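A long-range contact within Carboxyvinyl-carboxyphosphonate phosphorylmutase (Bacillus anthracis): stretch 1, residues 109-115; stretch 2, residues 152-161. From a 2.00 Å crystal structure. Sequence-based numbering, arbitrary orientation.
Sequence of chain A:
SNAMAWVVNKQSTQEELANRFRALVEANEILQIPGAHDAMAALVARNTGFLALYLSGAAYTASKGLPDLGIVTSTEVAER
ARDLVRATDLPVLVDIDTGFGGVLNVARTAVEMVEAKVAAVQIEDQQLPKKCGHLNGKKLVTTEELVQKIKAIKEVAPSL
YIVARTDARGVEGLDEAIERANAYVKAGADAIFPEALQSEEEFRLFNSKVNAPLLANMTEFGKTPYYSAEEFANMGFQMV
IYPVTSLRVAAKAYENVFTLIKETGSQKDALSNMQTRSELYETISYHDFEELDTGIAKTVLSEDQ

Stretch 1 (109-115) TAVEMVE
Stretch 2 (152-161) AIKEVAPSLY

Residues 109-115 lie within a helix that begins earlier in the chain, with phi/psi near -60/-40 throughout and i-to-i+4 hydrogen bonds from Met113 N to Thr109 O (3.0 Å), Val114 N to Ala110 O (3.1 Å) and Glu115 N to Val111 O (2.8 Å). Residues 152-156 are the last turn of a second helix, held by Val156 N to Ala152 O (3.1 Å) and Ala157 N to Ile153 O (2.7 Å). Ala157 leaves helical geometry at -135/75 and opens a type I beta turn to Leu160, with Pro158 at -71/-12, Ser159 at -89/5 and Leu160 N 3.2 Å from Ala157 O; Leu160 (-103/121) and Tyr161 (-72/132) are extended. The register pairs Ala110 CA with Ile153 CA, 6.1 Å, and Val114 CA with Leu160 CA, 7.1 Å; the helical segments run in roughly the same direction, Ala110 facing helix end and turn, Val114 the turn. Ala110 points its CA-to-CB bond toward the second stretch: its CB lies 4.0 Å from Ala157 CB and 4.4 Å from Ile153 CG2 (Ile153 chi1 m, chi2 t). One helical turn on, Val114 (chi1 t, 166°) places CG2 3.8 Å from Ala157 CB and 3.7 Å from Leu160 CD1. Leu160, with chi1 between wells at -141° and chi2 p, also sets CD2 3.9 Å from Ala110 O and 4.4 Å from Met113 CB. Met113, a selenomethionine (m, m, t), points its CA-CB bond toward the second stretch, but its end leads away. At the more exposed margin, Val111 CG2 meets Val156 CG1 at 3.5 Å, both valines in t. No hydrogen bond crosses the contact; apolar packing joins the stretches, burying 292 Å² in total. Ser159 OG (chi1 p) approaches Val114 CG2 at 4.2 Å but is hydrogen-bonded elsewhere in the structure.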

ATOM      1  N   THR A 109     -20.194   8.068  -7.820  1.00 27.07           N
ATOM      2  CA  THR A 109     -19.211   7.000  -7.749  1.00 26.07           C
ATOM      3  C   THR A 109     -18.880   6.509  -9.153  1.00 27.21           C
ATOM      4  O   THR A 109     -17.717   6.286  -9.483  1.00 27.61           O
ATOM      5  CB  THR A 109     -19.725   5.833  -6.886  1.00 24.44           C
ATOM      6  OG1 THR A 109     -19.856   6.272  -5.530  1.00 23.65           O
ATOM      7  CG2 THR A 109     -18.762   4.660  -6.937  1.00 27.59           C
ATOM      8  N   ALA A 110     -19.911   6.375  -9.983  1.00 27.50           N
ATOM      9  CA  ALA A 110     -19.749   5.924 -11.359  1.00 27.25           C
ATOM     10  C   ALA A 110     -18.880   6.874 -12.172  1.00 28.95           C
ATOM     11  O   ALA A 110     -18.044   6.436 -12.958  1.00 33.86           O
ATOM     12  CB  ALA A 110     -21.106   5.745 -12.026  1.00 29.23           C
ATOM     13  N   VAL A 111     -19.077   8.173 -11.986  1.00 29.17           N
ATOM     14  CA  VAL A 111     -18.292   9.162 -12.714  1.00 26.85           C
ATOM     15  C   VAL A 111     -16.838   9.116 -12.278  1.00 23.45           C
ATOM     16  O   VAL A 111     -15.933   9.148 -13.108  1.00 29.16           O
ATOM     17  CB  VAL A 111     -18.814  10.585 -12.485  1.00 31.53           C
ATOM     18  CG1 VAL A 111     -18.023  11.574 -13.321  1.00 36.08           C
ATOM     19  CG2 VAL A 111     -20.285  10.667 -12.822  1.00 32.32           C
ATOM     20  N   GLU A 112     -16.626   9.044 -10.969  1.00 23.22           N
ATOM     21  CA  GLU A 112     -15.281   9.020 -10.407  1.00 25.54           C
ATOM     22  C   GLU A 112     -14.488   7.817 -10.895  1.00 26.64           C
ATOM     23  O   GLU A 112     -13.283   7.906 -11.111  1.00 34.02           O
ATOM     24  CB  GLU A 112     -15.334   9.016  -8.881  1.00 29.42           C
ATOM     25  CG  GLU A 112     -15.844  10.305  -8.266  1.00 34.53           C
ATOM     26  CD  GLU A 112     -15.958  10.214  -6.759  1.00 37.94           C
ATOM     27  OE1 GLU A 112     -16.199   9.099  -6.252  1.00 36.85           O
ATOM     28  OE2 GLU A 112     -15.798  11.252  -6.083  1.00 41.04           O
HETATM   29  N   MSE A 113     -15.167   6.688 -11.068  1.00 25.97           N
HETATM   30  CA  MSE A 113     -14.506   5.482 -11.550  1.00 23.72           C
HETATM   31  C   MSE A 113     -14.154   5.595 -13.034  1.00 22.93           C
HETATM   32  O   MSE A 113     -13.104   5.130 -13.467  1.00 22.93           O
HETATM   33  CB  MSE A 113     -15.371   4.247 -11.287  1.00 20.21           C
HETATM   34  CG  MSE A 113     -15.643   3.990  -9.806  1.00 23.78           C
HETATM   35 SE   MSE A 113     -14.029   3.736  -8.726  0.70 31.35          SE
HETATM   36  CE  MSE A 113     -14.780   4.084  -6.965  1.00 18.32           C
ATOM     37  N   VAL A 114     -15.031   6.221 -13.810  1.00 24.01           N
ATOM     38  CA  VAL A 114     -14.761   6.446 -15.224  1.00 24.71           C
ATOM     39  C   VAL A 114     -13.594   7.410 -15.363  1.00 30.63           C
ATOM     40  O   VAL A 114     -12.725   7.238 -16.219  1.00 34.72           O
ATOM     41  CB  VAL A 114     -15.998   7.000 -15.955  1.00 24.22           C
ATOM     42  CG1 VAL A 114     -15.617   7.558 -17.316  1.00 23.72           C
ATOM     43  CG2 VAL A 114     -17.059   5.916 -16.095  1.00 24.40           C
ATOM     44  N   GLU A 115     -13.571   8.417 -14.498  1.00 30.57           N
ATOM     45  CA  GLU A 115     -12.462   9.358 -14.456  1.00 31.32           C
ATOM     46  C   GLU A 115     -11.151   8.648 -14.144  1.00 30.95           C
ATOM     47  O   GLU A 115     -10.109   8.980 -14.706  1.00 35.25           O
ATOM     48  CB  GLU A 115     -12.726  10.455 -13.429  1.00 33.21           C
ATOM     49  CG  GLU A 115     -13.818  11.422 -13.840  1.00 34.82           C
ATOM     50  CD  GLU A 115     -13.923  12.601 -12.902  1.00 34.77           C
ATOM     51  OE1 GLU A 115     -13.512  12.465 -11.733  1.00 33.58           O
ATOM     52  OE2 GLU A 115     -14.407  13.666 -13.336  1.00 36.38           O
ATOM     53  N   ALA A 152     -29.068   3.790 -12.573  1.00 23.99           N
ATOM     54  CA  ALA A 152     -28.335   5.031 -12.354  1.00 24.24           C
ATOM     55  C   ALA A 152     -26.958   4.970 -13.008  1.00 25.00           C
ATOM     56  O   ALA A 152     -26.510   5.930 -13.635  1.00 23.74           O
ATOM     57  CB  ALA A 152     -28.207   5.313 -10.873  1.00 23.70           C
ATOM     58  N   ILE A 153     -26.290   3.832 -12.863  1.00 23.82           N
ATOM     59  CA  ILE A 153     -24.987   3.642 -13.481  1.00 24.25           C
ATOM     60  C   ILE A 153     -25.082   3.643 -15.004  1.00 25.84           C
ATOM     61  O   ILE A 153     -24.366   4.394 -15.663  1.00 28.66           O
ATOM     62  CB  ILE A 153     -24.318   2.350 -13.000  1.00 17.99           C
ATOM     63  CG1 ILE A 153     -24.120   2.395 -11.486  1.00 19.97           C
ATOM     64  CG2 ILE A 153     -22.986   2.156 -13.691  1.00 17.96           C
ATOM     65  CD1 ILE A 153     -23.470   1.161 -10.919  1.00 21.16           C
ATOM     66  N   LYS A 154     -25.971   2.818 -15.553  1.00 25.48           N
ATOM     67  CA  LYS A 154     -26.175   2.754 -17.001  1.00 24.02           C
ATOM     68  C   LYS A 154     -26.496   4.121 -17.582  1.00 23.84           C
ATOM     69  O   LYS A 154     -26.167   4.415 -18.729  1.00 25.26           O
ATOM     70  CB  LYS A 154     -27.316   1.796 -17.360  1.00 26.43           C
ATOM     71  CG  LYS A 154     -27.038   0.324 -17.111  1.00 27.30           C
ATOM     72  CD  LYS A 154     -25.735  -0.130 -17.754  1.00 27.01           C
ATOM     73  CE  LYS A 154     -25.723   0.053 -19.262  1.00 28.28           C
ATOM     74  NZ  LYS A 154     -24.365  -0.228 -19.817  1.00 25.65           N
ATOM     75  N   GLU A 155     -27.151   4.951 -16.782  1.00 24.20           N
ATOM     76  CA  GLU A 155     -27.534   6.281 -17.219  1.00 28.96           C
ATOM     77  C   GLU A 155     -26.344   7.230 -17.310  1.00 30.95           C
ATOM     78  O   GLU A 155     -26.126   7.871 -18.336  1.00 29.64           O
ATOM     79  CB  GLU A 155     -28.587   6.864 -16.283  1.00 32.91           C
ATOM     80  CG  GLU A 155     -29.007   8.265 -16.666  1.00 39.30           C
ATOM     81  CD  GLU A 155     -29.424   8.360 -18.118  1.00 44.63           C
ATOM     82  OE1 GLU A 155     -30.188   7.482 -18.572  1.00 43.88           O
ATOM     83  OE2 GLU A 155     -28.983   9.307 -18.806  1.00 46.96           O
ATOM     84  N   VAL A 156     -25.576   7.317 -16.230  1.00 31.30           N
ATOM     85  CA  VAL A 156     -24.503   8.300 -16.146  1.00 30.33           C
ATOM     86  C   VAL A 156     -23.206   7.793 -16.772  1.00 26.14           C
ATOM     87  O   VAL A 156     -22.430   8.571 -17.323  1.00 25.01           O
ATOM     88  CB  VAL A 156     -24.250   8.731 -14.686  1.00 32.77           C
ATOM     89  CG1 VAL A 156     -23.204   9.822 -14.627  1.00 36.22           C
ATOM     90  CG2 VAL A 156     -25.536   9.221 -14.055  1.00 35.77           C
ATOM     91  N   ALA A 157     -22.984   6.486 -16.701  1.00 22.18           N
ATOM     92  CA  ALA A 157     -21.735   5.900 -17.176  1.00 19.67           C
ATOM     93  C   ALA A 157     -21.959   4.651 -18.021  1.00 24.55           C
ATOM     94  O   ALA A 157     -21.714   3.538 -17.556  1.00 27.90           O
ATOM     95  CB  ALA A 157     -20.836   5.577 -15.995  1.00 19.18           C
ATOM     96  N   PRO A 158     -22.409   4.827 -19.272  1.00 24.62           N
ATOM     97  CA  PRO A 158     -22.719   3.676 -20.128  1.00 25.10           C
ATOM     98  C   PRO A 158     -21.467   2.930 -20.570  1.00 27.20           C
ATOM     99  O   PRO A 158     -21.569   1.831 -21.108  1.00 28.96           O
ATOM    100  CB  PRO A 158     -23.405   4.314 -21.343  1.00 28.87           C
ATOM    101  CG  PRO A 158     -23.769   5.706 -20.913  1.00 29.95           C
ATOM    102  CD  PRO A 158     -22.708   6.101 -19.942  1.00 27.27           C
ATOM    103  N   SER A 159     -20.300   3.524 -20.344  1.00 28.04           N
ATOM    104  CA  SER A 159     -19.039   2.916 -20.749  1.00 27.73           C
ATOM    105  C   SER A 159     -18.484   2.016 -19.653  1.00 26.64           C
ATOM    106  O   SER A 159     -17.387   1.480 -19.773  1.00 26.79           O
ATOM    107  CB  SER A 159     -18.020   4.000 -21.104  1.00 29.77           C
ATOM    108  OG  SER A 159     -17.908   4.952 -20.061  1.00 31.53           O
ATOM    109  N   LEU A 160     -19.257   1.850 -18.588  1.00 27.20           N
ATOM    110  CA  LEU A 160     -18.816   1.092 -17.425  1.00 30.15           C
ATOM    111  C   LEU A 160     -19.435  -0.303 -17.389  1.00 28.57           C
ATOM    112  O   LEU A 160     -20.656  -0.449 -17.356  1.00 29.24           O
ATOM    113  CB  LEU A 160     -19.171   1.852 -16.148  1.00 30.15           C
ATOM    114  CG  LEU A 160     -18.161   1.823 -15.004  1.00 26.27           C
ATOM    115  CD1 LEU A 160     -16.783   2.264 -15.482  1.00 27.30           C
ATOM    116  CD2 LEU A 160     -18.641   2.717 -13.877  1.00 22.36           C
ATOM    117  N   TYR A 161     -18.583  -1.321 -17.397  1.00 24.75           N
ATOM    118  CA  TYR A 161     -19.026  -2.705 -17.306  1.00 22.47           C
ATOM    119  C   TYR A 161     -19.498  -2.951 -15.883  1.00 23.61           C
ATOM    120  O   TYR A 161     -18.814  -2.592 -14.930  1.00 26.70           O
ATOM    121  CB  TYR A 161     -17.864  -3.632 -17.654  1.00 23.58           C
ATOM    122  CG  TYR A 161     -18.232  -5.076 -17.916  1.00 23.50           C
ATOM    123  CD1 TYR A 161     -18.556  -5.511 -19.197  1.00 22.96           C
ATOM    124  CD2 TYR A 161     -18.218  -6.011 -16.891  1.00 24.95           C
ATOM    125  CE1 TYR A 161     -18.874  -6.832 -19.446  1.00 23.53           C
ATOM    126  CE2 TYR A 161     -18.534  -7.335 -17.130  1.00 26.78           C
ATOM    127  CZ  TYR A 161     -18.862  -7.740 -18.408  1.00 24.37           C
ATOM    128  OH  TYR A 161     -19.175  -9.056 -18.645  1.00 21.17           O
TER